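Local structure of putative adenylate cyclase (Vibrio parahaemolyticus, 2ACA) at residues 117-121 and 122-126. The protein is a putative adenylate cyclase of the CYTH family and probably acts on triphosphate substrates, as its relatives do. Residues are numbered along the deposited sequence; the frame is centred on the assembly and turned at random.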
ATOM      1  N   ILE A 117     -19.762   3.435  -9.786  1.00 33.76           N
ATOM      2  CA  ILE A 117     -20.065   2.386  -8.830  1.00 34.46           C
ATOM      3  C   ILE A 117     -21.206   2.823  -7.912  1.00 36.47           C
ATOM      4  O   ILE A 117     -21.182   3.927  -7.361  1.00 36.02           O
ATOM      5  CB  ILE A 117     -18.824   2.032  -7.984  1.00 23.68           C
ATOM      6  CG1 ILE A 117     -17.684   1.588  -8.907  1.00 24.14           C
ATOM      7  CG2 ILE A 117     -19.167   0.917  -6.993  1.00 22.36           C
ATOM      8  CD1 ILE A 117     -16.469   0.994  -8.179  1.00 22.11           C
ATOM      9  N   PHE A 118     -22.209   1.955  -7.767  1.00 36.61           N
ATOM     10  CA  PHE A 118     -23.362   2.240  -6.921  1.00 37.80           C
ATOM     11  C   PHE A 118     -23.568   1.149  -5.889  1.00 39.54           C
ATOM     12  O   PHE A 118     -23.100   0.027  -6.055  1.00 39.15           O
ATOM     13  CB  PHE A 118     -24.636   2.359  -7.752  1.00 25.96           C
ATOM     14  CG  PHE A 118     -24.523   3.303  -8.901  1.00 23.22           C
ATOM     15  CD1 PHE A 118     -24.112   2.849 -10.147  1.00 23.18           C
ATOM     16  CD2 PHE A 118     -24.826   4.648  -8.743  1.00 22.17           C
ATOM     17  CE1 PHE A 118     -24.003   3.718 -11.218  1.00 21.28           C
ATOM     18  CE2 PHE A 118     -24.718   5.528  -9.812  1.00 21.58           C
ATOM     19  CZ  PHE A 118     -24.307   5.061 -11.052  1.00 21.49           C
ATOM     20  N   PHE A 119     -24.283   1.494  -4.825  1.00 36.93           N
ATOM     21  CA  PHE A 119     -24.568   0.564  -3.746  1.00 39.83           C
ATOM     22  C   PHE A 119     -26.069   0.287  -3.675  1.00 41.89           C
ATOM     23  O   PHE A 119     -26.883   1.194  -3.860  1.00 42.07           O
ATOM     24  CB  PHE A 119     -24.116   1.150  -2.401  1.00 48.48           C
ATOM     25  CG  PHE A 119     -22.623   1.296  -2.250  1.00 50.11           C
ATOM     26  CD1 PHE A 119     -22.096   2.072  -1.217  1.00 50.88           C
ATOM     27  CD2 PHE A 119     -21.743   0.644  -3.107  1.00 51.05           C
ATOM     28  CE1 PHE A 119     -20.716   2.192  -1.042  1.00 49.84           C
ATOM     29  CE2 PHE A 119     -20.359   0.759  -2.938  1.00 50.41           C
ATOM     30  CZ  PHE A 119     -19.848   1.534  -1.901  1.00 49.85           C
ATOM     31  N   VAL A 120     -26.423  -0.967  -3.417  1.00 38.62           N
ATOM     32  CA  VAL A 120     -27.815  -1.381  -3.275  1.00 39.28           C
ATOM     33  C   VAL A 120     -27.724  -2.461  -2.215  1.00 40.36           C
ATOM     34  O   VAL A 120     -27.521  -3.636  -2.523  1.00 40.30           O
ATOM     35  CB  VAL A 120     -28.382  -1.982  -4.576  1.00 46.84           C
ATOM     36  CG1 VAL A 120     -29.766  -2.544  -4.323  1.00 47.07           C
ATOM     37  CG2 VAL A 120     -28.457  -0.911  -5.658  1.00 46.24           C
ATOM     38  N   GLY A 121     -27.859  -2.051  -0.959  1.00 61.22           N
ATOM     39  CA  GLY A 121     -27.742  -2.995   0.132  1.00 63.20           C
ATOM     40  C   GLY A 121     -26.253  -3.189   0.336  1.00 64.32           C
ATOM     41  O   GLY A 121     -25.515  -2.215   0.480  1.00 65.12           O
ATOM     42  N   GLU A 122     -25.806  -4.439   0.337  1.00 69.81           N
ATOM     43  CA  GLU A 122     -24.390  -4.733   0.507  1.00 69.94           C
ATOM     44  C   GLU A 122     -23.802  -5.117  -0.847  1.00 68.75           C
ATOM     45  O   GLU A 122     -22.611  -5.410  -0.966  1.00 68.65           O
ATOM     46  CB  GLU A 122     -24.197  -5.886   1.496  1.00 98.00           C
ATOM     47  CG  GLU A 122     -24.768  -7.217   1.031  1.00100.65           C
ATOM     48  CD  GLU A 122     -24.590  -8.310   2.061  1.00102.92           C
ATOM     49  OE1 GLU A 122     -23.437  -8.546   2.485  1.00103.05           O
ATOM     50  OE2 GLU A 122     -25.598  -8.939   2.450  1.00103.47           O
ATOM     51  N   PHE A 123     -24.650  -5.109  -1.870  1.00 48.62           N
ATOM     52  CA  PHE A 123     -24.223  -5.461  -3.216  1.00 47.50           C
ATOM     53  C   PHE A 123     -23.747  -4.236  -3.984  1.00 46.03           C
ATOM     54  O   PHE A 123     -24.299  -3.146  -3.831  1.00 46.14           O
ATOM     55  CB  PHE A 123     -25.373  -6.136  -3.962  1.00 68.62           C
ATOM     56  CG  PHE A 123     -25.837  -7.405  -3.316  1.00 70.96           C
ATOM     57  CD1 PHE A 123     -24.989  -8.503  -3.221  1.00 72.25           C
ATOM     58  CD2 PHE A 123     -27.114  -7.494  -2.775  1.00 72.34           C
ATOM     59  CE1 PHE A 123     -25.405  -9.674  -2.591  1.00 73.78           C
ATOM     60  CE2 PHE A 123     -27.542  -8.658  -2.143  1.00 73.48           C
ATOM     61  CZ  PHE A 123     -26.686  -9.750  -2.050  1.00 73.84           C
ATOM     62  N   HIS A 124     -22.721  -4.426  -4.809  1.00 41.12           N
ATOM     63  CA  HIS A 124     -22.154  -3.341  -5.599  1.00 38.30           C
ATOM     64  C   HIS A 124     -22.555  -3.442  -7.063  1.00 34.01           C
ATOM     65  O   HIS A 124     -22.620  -4.534  -7.619  1.00 33.92           O
ATOM     66  CB  HIS A 124     -20.624  -3.366  -5.517  1.00 82.55           C
ATOM     67  CG  HIS A 124     -20.085  -3.313  -4.122  1.00 86.65           C
ATOM     68  ND1 HIS A 124     -20.315  -2.252  -3.274  1.00 88.05           N
ATOM     69  CD2 HIS A 124     -19.315  -4.187  -3.430  1.00 87.64           C
ATOM     70  CE1 HIS A 124     -19.714  -2.474  -2.119  1.00 87.98           C
ATOM     71  NE2 HIS A 124     -19.100  -3.643  -2.187  1.00 88.06           N
ATOM     72  N   ILE A 125     -22.828  -2.303  -7.685  1.00 24.09           N
ATOM     73  CA  ILE A 125     -23.178  -2.286  -9.091  1.00 22.20           C
ATOM     74  C   ILE A 125     -22.167  -1.402  -9.797  1.00 20.32           C
ATOM     75  O   ILE A 125     -22.048  -0.224  -9.474  1.00 19.94           O
ATOM     76  CB  ILE A 125     -24.577  -1.695  -9.343  1.00 31.60           C
ATOM     77  CG1 ILE A 125     -25.650  -2.543  -8.655  1.00 32.79           C
ATOM     78  CG2 ILE A 125     -24.824  -1.613 -10.844  1.00 29.26           C
ATOM     79  CD1 ILE A 125     -27.070  -2.080  -8.950  1.00 32.86           C
ATOM     80  N   THR A 126     -21.434  -1.969 -10.748  1.00 25.21           N
ATOM     81  CA  THR A 126     -20.429  -1.219 -11.498  1.00 24.56           C
ATOM     82  C   THR A 126     -20.832  -1.040 -12.962  1.00 24.00           C
ATOM     83  O   THR A 126     -21.193  -1.998 -13.644  1.00 23.04           O
ATOM     84  CB  THR A 126     -19.045  -1.932 -11.437  1.00 25.20           C
ATOM     85  OG1 THR A 126     -18.605  -1.994 -10.077  1.00 29.60           O
ATOM     86  CG2 THR A 126     -17.995  -1.172 -12.247  1.00 25.61           C
TER
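Val-120 and Phe-123 close a beta hairpin with a two-residue loop, Gly-121 and Glu-122 at the corners of a type II' turn. It joins neighbouring inner strands of the antiparallel sheet that, in CYTH proteins, curls into a triphosphate tunnel. The tight side is the face of Phe-118, Phe-123 and Ile-125, all buried, together with Val-120. With CG1 of Ile-125 anti to its carbonyl carbon (chi1 -62°), CD1 runs obliquely across to Val-120 CG2 at 3.8 Å. Helix 152-162 packs over Phe-123, while the Phe-118 ring lies against His-34 and strand 35-49. Phe-118 and Ile-125 form a hydrogen-bonded pair: Phe-118 N to Ile-125 O is 2.8 Å, in the carbonyl plane, and Ile-125 N returns to Phe-118 O at 2.9 Å. Nearer the turn, Val-120 N bonds Phe-123 O at 3.1 Å; only the turn-closing bond is slacker, Phe-123 N sitting above the carbonyl plane of Val-120 O at 3.3 Å. The loop is loose: Gly-121 is exposed, with a positive phi (80°), and Glu-122 is poorly ordered. On the other face, partly exposed, Phe-119 and His-124 rise side by side, ring planes at 55°, and Phe-119 CE2 lies at the imidazole edge, 3.0 Å from His-124 ND1.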